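Local atomic coordinates of trans-4-hydroxy-L-proline dehydratase (Clostridioides difficile 70-100-2010, PDB entry 6VXC), a protein that uses glycyl radical chemistry to dehydrate trans-4-hydroxy-L-proline to (S)-1-pyrroline-5-carboxylate during the anaerobic breakdown of 4-hydroxyproline. Residues A[408-411]-A[412-416]; A[517-520]-A[521-525]; A[765-768]-A[769-772]. One frame throughout, in Å; residues are numbered along the deposited sequence.

Contact 1: A[408-411]-A[412-416]; sequences KFLK and RACEI
Lys-411, Arg-412 and Leu-410 carry most of this contact, which lies within one alpha helix. Lys-411 takes part mainly through its backbone. Its O accepts a hydrogen bond from the backbone N of Glu-415 at 2.8 Å. The CG of Glu-415 lies 3.5 Å from the same Lys-411 O. The lysine chain starts beside its own backbone N (chi1 -73°) and bends at chi3, and its NZ forms a salt bridge with Asp-739. Arg-412 donates its backbone N to Lys-408 O at 3.0 Å. Its CB rests between two carbonyl oxygens, 3.5 Å from Lys-408 O and 3.6 Å from Phe-409 O. Beyond CB the chain swings away from the backbone N (chi1 177°) and bends at chi2. This carries the guanidinium off toward Asp-385 and Asp-388, both of which pair with NH2. A long salt bridge of 3.6 Å runs from Arg-412 NH1 to Glu-415 OE1. The CD1 methyl of Ile-416 lies over one guanidinium face, off toward its rim. Leu-410 faces the buried side. Its CD1 meets the SG of Cys-414 at 4.0 Å, one turn on, and its O accepts a hydrogen bond from the backbone N of Cys-414 at 2.9 Å. The helix is the crossover of a beta-alpha-beta unit between strands 396-401 and 426-428. Phe-409, Leu-410 and Ala-413 pack on strand 396-401. Phe-409 and Arg-412 also meet helix 378-390, while Leu-410, Cys-414 and Glu-415 lie against helix 734-750.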
loop_
_atom_site.group_PDB
_atom_site.type_symbol
_atom_site.label_atom_id
_atom_site.label_comp_id
_atom_site.label_asym_id
_atom_site.label_seq_id
_atom_site.Cartn_x
_atom_site.Cartn_y
_atom_site.Cartn_z
ATOM N N LYS A 408 -23.023 12.444 11.886
ATOM C CA LYS A 408 -22.050 13.071 12.777
ATOM C C LYS A 408 -20.648 12.502 12.566
ATOM O O LYS A 408 -19.656 13.241 12.598
ATOM C CB LYS A 408 -22.476 12.886 14.235
ATOM C CG LYS A 408 -21.449 13.373 15.251
ATOM C CD LYS A 408 -21.920 13.163 16.701
ATOM C CE LYS A 408 -20.830 13.527 17.698
ATOM N NZ LYS A 408 -21.174 13.090 19.074
ATOM N N PHE A 409 -20.547 11.188 12.363
ATOM C CA PHE A 409 -19.237 10.581 12.151
ATOM C C PHE A 409 -18.632 11.063 10.838
ATOM O O PHE A 409 -17.471 11.473 10.790
ATOM C CB PHE A 409 -19.356 9.058 12.170
ATOM C CG PHE A 409 -18.040 8.337 11.956
ATOM C CD1 PHE A 409 -17.164 8.142 13.012
ATOM C CD2 PHE A 409 -17.683 7.856 10.700
ATOM C CE1 PHE A 409 -15.959 7.477 12.826
ATOM C CE2 PHE A 409 -16.467 7.195 10.506
ATOM C CZ PHE A 409 -15.602 7.005 11.581
ATOM N N LEU A 410 -19.419 11.044 9.764
ATOM C CA LEU A 410 -18.911 11.530 8.488
ATOM C C LEU A 410 -18.433 12.980 8.590
ATOM O O LEU A 410 -17.366 13.331 8.070
ATOM C CB LEU A 410 -19.994 11.385 7.416
ATOM C CG LEU A 410 -19.730 12.061 6.071
ATOM C CD1 LEU A 410 -18.446 11.539 5.406
ATOM C CD2 LEU A 410 -20.955 11.932 5.145
ATOM N N LYS A 411 -19.209 13.841 9.261
ATOM C CA LYS A 411 -18.843 15.252 9.314
ATOM C C LYS A 411 -17.578 15.470 10.136
ATOM O O LYS A 411 -16.759 16.330 9.804
ATOM C CB LYS A 411 -20.006 16.089 9.849
ATOM C CG LYS A 411 -21.141 16.242 8.820
ATOM C CD LYS A 411 -22.269 17.137 9.318
ATOM C CE LYS A 411 -21.824 18.591 9.451
ATOM N NZ LYS A 411 -22.995 19.488 9.716
ATOM N N ARG A 412 -17.398 14.702 11.206
ATOM C CA ARG A 412 -16.151 14.773 11.957
ATOM C C ARG A 412 -14.962 14.387 11.078
ATOM O O ARG A 412 -13.893 15.007 11.159
ATOM C CB ARG A 412 -16.238 13.877 13.189
ATOM C CG ARG A 412 -14.983 13.814 14.007
ATOM C CD ARG A 412 -14.760 15.086 14.804
ATOM N NE ARG A 412 -13.615 14.937 15.699
ATOM C CZ ARG A 412 -12.460 15.561 15.528
ATOM N NH1 ARG A 412 -12.318 16.391 14.502
ATOM N NH2 ARG A 412 -11.457 15.360 16.372
ATOM N N ALA A 413 -15.126 13.348 10.249
ATOM C CA ALA A 413 -14.074 12.990 9.298
ATOM C C ALA A 413 -13.829 14.118 8.301
ATOM O O ALA A 413 -12.677 14.448 7.996
ATOM C CB ALA A 413 -14.439 11.698 8.563
ATOM N N CYS A 414 -14.898 14.738 7.793
ATOM C CA CYS A 414 -14.704 15.876 6.899
ATOM C C CYS A 414 -14.024 17.044 7.603
ATOM O O CYS A 414 -13.229 17.756 6.981
ATOM C CB CYS A 414 -16.031 16.316 6.298
ATOM S SG CYS A 414 -16.743 15.139 5.151
ATOM N N GLU A 415 -14.325 17.266 8.891
ATOM C CA GLU A 415 -13.623 18.310 9.637
ATOM C C GLU A 415 -12.121 18.113 9.581
ATOM O O GLU A 415 -11.365 19.073 9.404
ATOM C CB GLU A 415 -14.040 18.318 11.103
ATOM C CG GLU A 415 -15.303 19.006 11.448
ATOM C CD GLU A 415 -15.513 18.999 12.958
ATOM O OE1 GLU A 415 -14.507 19.155 13.693
ATOM O OE2 GLU A 415 -16.670 18.796 13.391
ATOM N N ILE A 416 -11.671 16.873 9.755
ATOM C CA ILE A 416 -10.243 16.610 9.751
ATOM C C ILE A 416 -9.682 16.763 8.340
ATOM O O ILE A 416 -8.646 17.401 8.141
ATOM C CB ILE A 416 -9.955 15.220 10.350
ATOM C CG1 ILE A 416 -10.499 15.140 11.790
ATOM C CG2 ILE A 416 -8.479 14.937 10.341
ATOM C CD1 ILE A 416 -10.645 13.697 12.333
#

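Contact 2: A[517-520]-A[521-525]; sequences LHYM and IDIKI
The CD1 methyl of Ile-523 packs over one face of the Tyr-519 ring, a bump set against a flat surface. It lies 3.7 Å from the ring centroid and 30° off the ring normal. This is a CH-pi contact. The methyl is shifted toward one side of the ring, so CD1 comes within 3.3 Å of CE2 and 3.4 Å of CZ. CG1 of Ile-523 lies beside its backbone N (chi1 -71°), and the extended chi2 then carries CD1 up to the ring. The SD of Met-520 lies more loosely beside the same methyl, 4.4 Å from CD1. Elsewhere round the helix, Leu-517 and Ile-521 lie side by side and point the same way. There the CD1 knob of Leu-517 rests 3.8 Å from the CG1 of Ile-521. His-518 and Asp-522 make a polar pair. The carboxylate OD2 stands over a face of the imidazole, 3.2 Å from NE2. The two planes are 65° apart, and the angle is too poor for a hydrogen bond. Each group is held from outside: His-518 ND1 hydrogen-bonds to Glu-646, and Asp-522 OD1 pairs with Arg-650. The bent Met-520 side chain touches Ala-163 of helix 158-166 and Ile-476 of helix 473-481. Met-520/Ile-523 is i to i+3 and the other pairs are i to i+4, the spacings of an alpha helix, here the long helix 506-538 of the pyruvate formate-lyase-like fold.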
loop_
_atom_site.group_PDB
_atom_site.type_symbol
_atom_site.label_atom_id
_atom_site.label_comp_id
_atom_site.label_asym_id
_atom_site.label_seq_id
_atom_site.Cartn_x
_atom_site.Cartn_y
_atom_site.Cartn_z
ATOM N N LEU A 517 -2.410 -4.501 -25.681
ATOM C CA LEU A 517 -2.719 -4.764 -24.279
ATOM C C LEU A 517 -2.615 -6.252 -23.953
ATOM O O LEU A 517 -2.020 -6.634 -22.942
ATOM C CB LEU A 517 -4.120 -4.247 -23.964
ATOM C CG LEU A 517 -4.682 -4.387 -22.556
ATOM C CD1 LEU A 517 -3.736 -3.746 -21.573
ATOM C CD2 LEU A 517 -6.053 -3.718 -22.503
ATOM N N HIS A 518 -3.241 -7.093 -24.778
ATOM C CA HIS A 518 -3.203 -8.537 -24.571
ATOM C C HIS A 518 -1.767 -9.032 -24.505
ATOM O O HIS A 518 -1.405 -9.803 -23.618
ATOM C CB HIS A 518 -3.971 -9.245 -25.695
ATOM C CG HIS A 518 -3.886 -10.745 -25.651
ATOM N ND1 HIS A 518 -4.496 -11.503 -24.671
ATOM C CD2 HIS A 518 -3.279 -11.626 -26.481
ATOM C CE1 HIS A 518 -4.267 -12.784 -24.900
ATOM N NE2 HIS A 518 -3.533 -12.887 -25.991
ATOM N N TYR A 519 -0.927 -8.571 -25.430
ATOM C CA TYR A 519 0.468 -8.999 -25.441
ATOM C C TYR A 519 1.187 -8.564 -24.170
ATOM O O TYR A 519 1.902 -9.351 -23.542
ATOM C CB TYR A 519 1.163 -8.424 -26.667
ATOM C CG TYR A 519 2.641 -8.738 -26.764
ATOM C CD1 TYR A 519 3.081 -10.032 -27.019
ATOM C CD2 TYR A 519 3.587 -7.735 -26.642
ATOM C CE1 TYR A 519 4.425 -10.318 -27.133
ATOM C CE2 TYR A 519 4.935 -8.003 -26.752
ATOM C CZ TYR A 519 5.351 -9.300 -26.996
ATOM O OH TYR A 519 6.689 -9.584 -27.109
ATOM N N MET A 520 1.003 -7.302 -23.771
ATOM C CA MET A 520 1.730 -6.801 -22.610
ATOM C C MET A 520 1.258 -7.486 -21.326
ATOM O O MET A 520 2.067 -7.774 -20.432
ATOM C CB MET A 520 1.575 -5.275 -22.534
ATOM C CG MET A 520 2.613 -4.557 -21.667
ATOM S SD MET A 520 4.335 -4.948 -22.083
ATOM C CE MET A 520 4.315 -4.567 -23.823
ATOM N N ILE A 521 -0.045 -7.752 -21.218
ATOM C CA ILE A 521 -0.552 -8.492 -20.067
ATOM C C ILE A 521 -0.016 -9.929 -20.079
ATOM O O ILE A 521 0.396 -10.461 -19.041
ATOM C CB ILE A 521 -2.094 -8.448 -20.025
ATOM C CG1 ILE A 521 -2.610 -6.999 -19.875
ATOM C CG2 ILE A 521 -2.625 -9.321 -18.885
ATOM C CD1 ILE A 521 -2.030 -6.256 -18.696
ATOM N N ASP A 522 0.001 -10.574 -21.248
ATOM C CA ASP A 522 0.585 -11.913 -21.329
ATOM C C ASP A 522 2.029 -11.913 -20.825
ATOM O O ASP A 522 2.429 -12.802 -20.068
ATOM C CB ASP A 522 0.529 -12.438 -22.765
ATOM C CG ASP A 522 -0.782 -13.135 -23.100
ATOM O OD1 ASP A 522 -1.633 -13.319 -22.210
ATOM O OD2 ASP A 522 -0.956 -13.516 -24.280
ATOM N N ILE A 523 2.825 -10.918 -21.236
ATOM C CA ILE A 523 4.217 -10.834 -20.786
ATOM C C ILE A 523 4.284 -10.706 -19.270
ATOM O O ILE A 523 5.086 -11.375 -18.607
ATOM C CB ILE A 523 4.935 -9.656 -21.466
ATOM C CG1 ILE A 523 5.178 -9.943 -22.938
ATOM C CG2 ILE A 523 6.253 -9.327 -20.745
ATOM C CD1 ILE A 523 5.821 -8.759 -23.639
ATOM N N LYS A 524 3.483 -9.791 -18.710
ATOM C CA LYS A 524 3.496 -9.540 -17.270
ATOM C C LYS A 524 3.070 -10.777 -16.488
ATOM O O LYS A 524 3.673 -11.121 -15.471
ATOM C CB LYS A 524 2.586 -8.354 -16.944
ATOM C CG LYS A 524 2.384 -8.068 -15.455
ATOM C CD LYS A 524 3.684 -7.690 -14.763
ATOM C CE LYS A 524 3.422 -7.212 -13.334
ATOM N NZ LYS A 524 4.659 -7.166 -12.513
ATOM N N ILE A 525 2.007 -11.438 -16.936
ATOM C CA ILE A 525 1.461 -12.584 -16.219
ATOM C C ILE A 525 2.455 -13.743 -16.215
ATOM O O ILE A 525 2.629 -14.422 -15.202
ATOM C CB ILE A 525 0.116 -13.002 -16.849
ATOM C CG1 ILE A 525 -0.936 -11.887 -16.744
ATOM C CG2 ILE A 525 -0.403 -14.280 -16.213
ATOM C CD1 ILE A 525 -1.683 -11.845 -15.451
#

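Contact 3: A[765-768]-A[769-772]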
loop_
_atom_site.group_PDB
_atom_site.type_symbol
_atom_site.label_atom_id
_atom_site.label_comp_id
_atom_site.label_asym_id
_atom_site.label_seq_id
_atom_site.Cartn_x
_atom_site.Cartn_y
_atom_site.Cartn_z
ATOM N N VAL A 765 1.003 28.913 -0.831
ATOM C CA VAL A 765 1.832 28.271 0.183
ATOM C C VAL A 765 2.725 27.213 -0.456
ATOM O O VAL A 765 3.911 27.108 -0.135
ATOM C CB VAL A 765 0.954 27.678 1.302
ATOM C CG1 VAL A 765 1.775 26.823 2.241
ATOM C CG2 VAL A 765 0.252 28.796 2.082
ATOM N N LEU A 766 2.168 26.398 -1.355
ATOM C CA LEU A 766 2.980 25.358 -1.977
ATOM C C LEU A 766 4.073 25.990 -2.827
ATOM O O LEU A 766 5.215 25.521 -2.836
ATOM C CB LEU A 766 2.111 24.436 -2.838
ATOM C CG LEU A 766 1.164 23.427 -2.168
ATOM C CD1 LEU A 766 1.215 22.030 -2.742
ATOM C CD2 LEU A 766 1.244 23.426 -0.662
ATOM N N LEU A 767 3.731 27.047 -3.566
ATOM C CA LEU A 767 4.728 27.727 -4.393
ATOM C C LEU A 767 5.833 28.334 -3.536
ATOM O O LEU A 767 7.013 28.251 -3.884
ATOM C CB LEU A 767 4.046 28.792 -5.245
ATOM C CG LEU A 767 3.076 28.241 -6.293
ATOM C CD1 LEU A 767 2.374 29.367 -7.003
ATOM C CD2 LEU A 767 3.800 27.362 -7.291
ATOM N N GLU A 768 5.470 28.931 -2.399
ATOM C CA GLU A 768 6.479 29.430 -1.470
ATOM C C GLU A 768 7.333 28.299 -0.932
ATOM O O GLU A 768 8.552 28.450 -0.780
ATOM C CB GLU A 768 5.816 30.181 -0.314
ATOM C CG GLU A 768 5.720 31.679 -0.518
ATOM C CD GLU A 768 7.087 32.301 -0.808
ATOM O OE1 GLU A 768 7.216 32.990 -1.834
ATOM O OE2 GLU A 768 8.037 32.056 -0.028
ATOM N N ALA A 769 6.712 27.155 -0.637
ATOM C CA ALA A 769 7.480 26.033 -0.116
ATOM C C ALA A 769 8.511 25.542 -1.123
ATOM O O ALA A 769 9.562 25.035 -0.727
ATOM C CB ALA A 769 6.551 24.894 0.293
ATOM N N GLN A 770 8.220 25.654 -2.422
ATOM C CA GLN A 770 9.214 25.287 -3.433
ATOM C C GLN A 770 10.400 26.245 -3.420
ATOM O O GLN A 770 11.536 25.826 -3.659
ATOM C CB GLN A 770 8.588 25.259 -4.825
ATOM C CG GLN A 770 7.578 24.165 -5.038
ATOM C CD GLN A 770 7.036 24.164 -6.458
ATOM O OE1 GLN A 770 6.677 25.212 -6.995
ATOM N NE2 GLN A 770 6.981 22.986 -7.076
ATOM N N LYS A 771 10.151 27.539 -3.179
ATOM C CA LYS A 771 11.246 28.506 -3.165
ATOM C C LYS A 771 12.067 28.424 -1.894
ATOM O O LYS A 771 13.277 28.649 -1.938
ATOM C CB LYS A 771 10.742 29.941 -3.304
ATOM C CG LYS A 771 10.115 30.327 -4.625
ATOM C CD LYS A 771 9.327 31.614 -4.411
ATOM C CE LYS A 771 10.269 32.747 -3.948
ATOM N NZ LYS A 771 9.578 33.892 -3.255
ATOM N N ASN A 772 11.433 28.136 -0.762
ATOM C CA ASN A 772 12.094 28.151 0.543
ATOM C C ASN A 772 11.643 26.939 1.336
ATOM O O ASN A 772 10.870 27.052 2.288
ATOM C CB ASN A 772 11.782 29.447 1.299
ATOM C CG ASN A 772 12.404 30.683 0.654
ATOM O OD1 ASN A 772 11.692 31.580 0.183
ATOM N ND2 ASN A 772 13.733 30.751 0.663
HETATM O O HOH W 1 7.713 27.912 -6.694
#
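Glu-768 and Lys-771 meet near the C-terminal end of an alpha helix, 763-771, in the glycine radical region of the chain. Backbone bonds come first. Ala-769 N reaches Val-765 O at 2.8 Å, and Gln-770 N reaches Leu-766 O. The last turn is closed by Asn-772 N, which donates to Glu-768 O at 2.9 Å. Asn-772 is also where the chain leaves helical geometry. The charged contact is a salt bridge. Lys-771 NZ donates to Glu-768 OE1 at 2.9 Å, on the syn side of the carboxylate. Two bends bring the ends together. Glu-768 folds at chi2 (-55°), and Lys-771 folds at chi3 (61°), which turns its amine back toward the preceding turn. The van der Waals contacts are few. The Leu-767 and Gln-770 side chains run alongside each other, with CD2 of the leucine 3.6 Å from OE1 of the amide. Leu-766 and Leu-767 both pack on Ile-802 of helix 795-803. The same helix holds the amide of Gln-770, because NE2 hydrogen-bonds to Asp-799 and Gln-798. Water bonding completes the set. Leu-767 O already accepts a hydrogen bond from Lys-771 N at 3.3 Å and a weak one from Gln-770 N. One water donates to it as well, 2.9 Å away, and gives its other hydrogen to Gln-770 OE1, also at 2.9 Å.

All three contacts are turns of single alpha helices, and none touches another. Contact 2 is the most buried. It lies on the opposite side of the chain's centre from contact 1, with centres 43 Å apart. It is mostly methyl, ring and sulfur packing, with one imidazole-carboxylate pair at the rim. Contacts 1 and 3 are partly buried. Contact 1 belongs to a beta-alpha-beta crossover, and its charged ends pair with aspartates of the helices on its flanks. Contact 3 is at a helix end and keeps its salt bridge within the turn, with a water that joins a backbone and an amide oxygen. Contacts 1 and 2 belong to the pyruvate formate-lyase-like part of the chain, contact 3 to the glycine radical part.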